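Long-range contacts in beta-1,3-glucosyltransferase (Paecilomyces sp. J18, PDB 5JVV), which is a carbohydrate-active enzyme whose two curved, largely antiparallel sheets form a beta-sandwich consistent with the jelly-roll fold: residues A[88-93]-A[287-292]; A[103-108]-A[242-247]. All blocks are in the same frame, centred on the assembly; numbering follows the deposited sequence.

Contact 1: residues A[88-93]-A[287-292]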
# COMPACT_ATOMS: atom_id res chain seq x y z
N ALA A 88 -6.11 -8.93 3.58
CA ALA A 88 -4.71 -8.92 3.97
C ALA A 88 -4.57 -8.69 5.46
O ALA A 88 -4.96 -7.63 5.96
CB ALA A 88 -3.96 -7.85 3.21
N ASP A 89 -4.02 -9.68 6.17
CA ASP A 89 -3.73 -9.51 7.59
C ASP A 89 -2.29 -9.05 7.71
O ASP A 89 -1.36 -9.80 7.41
CB ASP A 89 -4.01 -10.81 8.36
CG ASP A 89 -3.75 -10.69 9.85
OD1 ASP A 89 -2.79 -10.00 10.24
OD2 ASP A 89 -4.50 -11.31 10.64
N ILE A 90 -2.11 -7.80 8.14
CA ILE A 90 -0.80 -7.16 8.16
C ILE A 90 -0.45 -6.77 9.60
O ILE A 90 -1.19 -6.01 10.23
CB ILE A 90 -0.82 -5.91 7.25
CG1 ILE A 90 -1.19 -6.31 5.82
CG2 ILE A 90 0.53 -5.18 7.28
CD1 ILE A 90 -1.65 -5.16 4.95
N LYS A 91 0.65 -7.30 10.12
CA LYS A 91 1.05 -7.02 11.49
C LYS A 91 1.77 -5.66 11.59
O LYS A 91 1.66 -4.97 12.60
CB LYS A 91 1.95 -8.14 12.02
CG LYS A 91 2.48 -7.91 13.43
CD LYS A 91 3.57 -8.90 13.81
CE LYS A 91 3.05 -10.32 13.94
NZ LYS A 91 2.07 -10.44 15.06
N HIS A 92 2.49 -5.29 10.54
CA HIS A 92 3.34 -4.11 10.57
C HIS A 92 3.44 -3.58 9.15
O HIS A 92 3.47 -4.36 8.20
CB HIS A 92 4.73 -4.51 11.08
CG HIS A 92 5.61 -3.36 11.49
ND1 HIS A 92 6.36 -2.63 10.59
CD2 HIS A 92 5.91 -2.86 12.71
CE1 HIS A 92 7.06 -1.72 11.23
NE2 HIS A 92 6.81 -1.83 12.52
N MET A 93 3.47 -2.26 9.01
CA MET A 93 3.73 -1.64 7.72
C MET A 93 4.82 -0.60 7.92
O MET A 93 5.16 -0.29 9.06
CB MET A 93 2.46 -0.99 7.14
CG MET A 93 2.00 0.28 7.86
SD MET A 93 0.82 1.19 6.86
CE MET A 93 1.90 1.73 5.56
N ALA A 287 10.89 0.75 8.70
CA ALA A 287 10.31 0.82 7.37
C ALA A 287 10.19 -0.58 6.78
O ALA A 287 10.84 -0.90 5.79
CB ALA A 287 11.15 1.73 6.46
N TYR A 288 9.34 -1.41 7.39
CA TYR A 288 9.13 -2.78 6.91
C TYR A 288 7.68 -3.20 6.97
O TYR A 288 6.91 -2.71 7.79
CB TYR A 288 9.99 -3.79 7.67
CG TYR A 288 9.62 -4.03 9.13
CD1 TYR A 288 8.70 -5.02 9.48
CD2 TYR A 288 10.23 -3.31 10.14
CE1 TYR A 288 8.39 -5.26 10.81
CE2 TYR A 288 9.93 -3.54 11.47
CZ TYR A 288 9.00 -4.52 11.80
OH TYR A 288 8.69 -4.76 13.12
N TRP A 289 7.31 -4.11 6.08
CA TRP A 289 6.04 -4.81 6.15
C TRP A 289 6.23 -6.12 6.89
O TRP A 289 7.24 -6.81 6.70
CB TRP A 289 5.53 -5.16 4.74
CG TRP A 289 5.23 -3.99 3.88
CD1 TRP A 289 6.09 -3.35 3.04
CD2 TRP A 289 3.96 -3.36 3.72
NE1 TRP A 289 5.44 -2.33 2.38
CE2 TRP A 289 4.13 -2.32 2.77
CE3 TRP A 289 2.69 -3.56 4.28
CZ2 TRP A 289 3.09 -1.48 2.40
CZ3 TRP A 289 1.65 -2.72 3.90
CH2 TRP A 289 1.86 -1.69 2.96
N GLU A 290 5.27 -6.48 7.73
CA GLU A 290 5.21 -7.84 8.25
C GLU A 290 3.80 -8.31 7.95
O GLU A 290 2.83 -7.81 8.51
CB GLU A 290 5.51 -7.93 9.75
CG GLU A 290 5.52 -9.39 10.22
CD GLU A 290 6.05 -9.58 11.63
OE1 GLU A 290 6.61 -8.63 12.21
OE2 GLU A 290 5.90 -10.71 12.15
N ILE A 291 3.71 -9.26 7.03
CA ILE A 291 2.41 -9.70 6.53
C ILE A 291 2.11 -11.09 7.07
O ILE A 291 2.87 -12.03 6.84
CB ILE A 291 2.40 -9.70 4.99
CG1 ILE A 291 2.63 -8.28 4.47
CG2 ILE A 291 1.09 -10.28 4.46
CD1 ILE A 291 3.22 -8.21 3.06
N ASN A 292 1.01 -11.22 7.80
CA ASN A 292 0.59 -12.52 8.32
C ASN A 292 0.03 -13.42 7.22
O ASN A 292 0.45 -14.57 7.08
CB ASN A 292 -0.45 -12.36 9.43
CG ASN A 292 0.18 -12.05 10.75
OD1 ASN A 292 1.25 -12.55 11.08
ND2 ASN A 292 -0.49 -11.21 11.53
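A classic beta bulge marks the antiparallel pairing of strands 84-90 and 289-297 in one sheet of the jelly-roll sandwich. The evidence is in Glu290 O, which accepts two backbone bonds: Lys91 N at 2.8 Å, nearly along the C=O axis, and His92 N at 3.3 Å, on a lone pair. Ile90 thus faces Ile291 and His92 faces Glu290, one residue out of step, and Glu290 N returns a bond to His92 O.

Beyond the bulge, the His92 ring stacks offset on Tyr288 with centroids 3.7 Å apart and planes at 3°. Its rotation is fixed at both nitrogens: ND1 donates in the ring plane to Tyr288 O (2.9 Å), while NE2 is hydrogen-bonded to Glu286 OE1. Tyr54 also stacks on Tyr288. Lys91 lies alongside Glu290, its CD 3.4 Å from Glu290 CD; Glu290 OE2 is hydrogen-bonded to Ser52 OG.

On the inner face Met93 CB sits over the six-membered ring of Trp289, and Ile90 CG2 meets that indole at its edge. At the other end Asp89 OD1 also forms a salt bridge with Arg202 NH1, and Asn292 ND2 donates a hydrogen bond to Asp89 OD1 at 2.9 Å, from above the carboxylate plane, N-H...O 166°.

Contact 2: residues A[103-108]-A[242-247]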
# COMPACT_ATOMS: atom_id res chain seq x y z
N ALA A 103 3.29 1.23 -0.12
CA ALA A 103 1.99 1.05 -0.77
C ALA A 103 1.59 -0.40 -0.89
O ALA A 103 2.41 -1.26 -1.19
CB ALA A 103 2.01 1.70 -2.15
N PHE A 104 0.32 -0.65 -0.60
CA PHE A 104 -0.35 -1.90 -0.93
C PHE A 104 -1.41 -1.49 -1.95
O PHE A 104 -2.31 -0.71 -1.64
CB PHE A 104 -1.00 -2.53 0.32
CG PHE A 104 -1.87 -3.73 0.03
CD1 PHE A 104 -1.53 -4.65 -0.96
CD2 PHE A 104 -3.01 -3.96 0.80
CE1 PHE A 104 -2.33 -5.77 -1.20
CE2 PHE A 104 -3.83 -5.07 0.56
CZ PHE A 104 -3.49 -5.98 -0.44
N TRP A 105 -1.29 -1.99 -3.17
CA TRP A 105 -2.10 -1.45 -4.26
C TRP A 105 -2.27 -2.47 -5.38
O TRP A 105 -1.74 -3.58 -5.30
CB TRP A 105 -1.50 -0.13 -4.76
CG TRP A 105 -0.11 -0.23 -5.33
CD1 TRP A 105 1.05 -0.57 -4.67
CD2 TRP A 105 0.27 0.07 -6.68
NE1 TRP A 105 2.12 -0.50 -5.54
CE2 TRP A 105 1.67 -0.12 -6.78
CE3 TRP A 105 -0.43 0.48 -7.81
CZ2 TRP A 105 2.37 0.08 -7.97
CZ3 TRP A 105 0.26 0.68 -9.00
CH2 TRP A 105 1.65 0.48 -9.07
N THR A 106 -3.04 -2.11 -6.40
CA THR A 106 -3.29 -3.02 -7.52
C THR A 106 -3.02 -2.31 -8.83
O THR A 106 -3.27 -1.12 -8.96
CB THR A 106 -4.73 -3.60 -7.51
OG1 THR A 106 -5.64 -2.67 -8.11
CG2 THR A 106 -5.20 -3.95 -6.09
N VAL A 107 -2.52 -3.06 -9.81
CA VAL A 107 -2.19 -2.45 -11.09
C VAL A 107 -2.41 -3.44 -12.24
O VAL A 107 -2.27 -4.65 -12.06
CB VAL A 107 -0.74 -1.94 -11.08
CG1 VAL A 107 0.25 -3.09 -11.13
CG2 VAL A 107 -0.50 -0.95 -12.22
N GLY A 108 -2.76 -2.91 -13.41
CA GLY A 108 -2.87 -3.73 -14.60
C GLY A 108 -1.53 -3.91 -15.28
O GLY A 108 -0.48 -3.76 -14.64
N VAL A 242 0.18 -5.59 -5.33
CA VAL A 242 1.55 -5.11 -5.17
C VAL A 242 1.79 -4.61 -3.76
O VAL A 242 0.98 -3.87 -3.20
CB VAL A 242 1.85 -3.94 -6.15
CG1 VAL A 242 3.33 -3.53 -6.05
CG2 VAL A 242 1.50 -4.32 -7.59
N PHE A 243 2.91 -5.04 -3.18
CA PHE A 243 3.41 -4.46 -1.94
C PHE A 243 4.75 -3.86 -2.28
O PHE A 243 5.60 -4.53 -2.86
CB PHE A 243 3.63 -5.50 -0.84
CG PHE A 243 2.37 -6.05 -0.21
CD1 PHE A 243 1.80 -5.44 0.91
CD2 PHE A 243 1.76 -7.19 -0.72
CE1 PHE A 243 0.65 -5.95 1.49
CE2 PHE A 243 0.61 -7.71 -0.14
CZ PHE A 243 0.05 -7.09 0.96
N ASP A 244 4.97 -2.60 -1.90
CA ASP A 244 6.30 -2.03 -2.09
C ASP A 244 6.58 -0.98 -1.03
O ASP A 244 5.67 -0.54 -0.32
CB ASP A 244 6.47 -1.47 -3.52
CG ASP A 244 5.73 -0.17 -3.74
OD1 ASP A 244 4.89 -0.10 -4.66
OD2 ASP A 244 6.01 0.81 -3.00
N THR A 245 7.85 -0.60 -0.92
CA THR A 245 8.24 0.62 -0.23
C THR A 245 9.26 1.32 -1.11
O THR A 245 10.33 0.76 -1.39
CB THR A 245 8.85 0.34 1.15
OG1 THR A 245 7.93 -0.42 1.93
CG2 THR A 245 9.17 1.65 1.88
N THR A 246 8.93 2.52 -1.57
CA THR A 246 9.91 3.35 -2.25
C THR A 246 10.27 4.53 -1.35
O THR A 246 9.84 4.58 -0.20
CB THR A 246 9.42 3.79 -3.66
OG1 THR A 246 10.50 4.42 -4.37
CG2 THR A 246 8.23 4.75 -3.58
N PHE A 247 11.09 5.46 -1.86
CA PHE A 247 11.53 6.61 -1.06
C PHE A 247 11.51 7.83 -1.94
O PHE A 247 11.84 7.74 -3.11
CB PHE A 247 12.97 6.42 -0.57
CG PHE A 247 13.15 5.22 0.31
CD1 PHE A 247 12.86 5.29 1.67
CD2 PHE A 247 13.65 4.03 -0.21
CE1 PHE A 247 13.05 4.18 2.50
CE2 PHE A 247 13.84 2.92 0.61
CZ PHE A 247 13.55 2.99 1.96
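Phe104 and Phe243 form the apolar centre of this antiparallel ladder between strands 100-107 and 240-247, on the face turned to the interior of the beta-sandwich. Their side chains run alongside each other and the rings make an offset stack, planes 4° apart and centroids separated by 4.3 Å. Phe243 CZ rests over the rim of the Phe104 ring, 3.5 Å from Phe104 CE1. The torsions differ, CG of Phe104 being anti to its backbone N and CG of Phe243 anti to its carbonyl carbon, yet they bring the rings level. Trp289 from the other sheet meets Phe243 edge-to-face, so the stack belongs to the core between the sheets.

Phe104 and Phe243 are a non-hydrogen-bonded pair, flanked by two hydrogen-bonded ones: Ala103 with Asp244, joined both ways at 3.0 Å between N and O, and Trp105 with Val242, where Val242 N reaches Trp105 O at 2.8 Å. Between these bonds, Phe104 CA approaches Val242 O to 3.3 Å as a CA-H...O contact.

On the opposite face, Val242 CB lies over the five-membered ring of Trp105, 3.8 Å from its centroid, and Val242 CG2 touches Val107 CG1. This face adjoins Glu116, Asp118 and Glu121 of strand 116-121, in a Glu-Ile-Asp-Ile-Ile-Glu sequence consistent with glycoside hydrolase family 16; Arg74 touches both Trp105 and Asp244.

Trp105 takes the crowded first torsion, CG between N and the carbonyl carbon (chi1 62°), which turns its indole along the sheet towards Asp244. There Trp105 NE1 donates to Asp244 OD1 at 2.9 Å, meeting the oxygen from above the carboxylate plane.

How the contacts relate
After earlier strands in both sheets, the chain runs through strand 84-90, turns a corner at Lys91 and passes into strand 100-107 of the other sheet. Strand 240-247 returns beside it, and contact 2 closes a loop of 133 intervening residues. Strand 289-297, at the C-terminal end, then pairs with strand 84-90, so that contact 1 closes a wider loop of 193 residues with contact 2 nested inside. Each contact thus belongs to one sheet of the sandwich, their centres about 13 Å apart. The sheets meet where Trp289 NE1 probably donates to Asp244 O (3.2 Å) and where Ile291 CD1 packs against Phe243 CE1 at 3.8 Å.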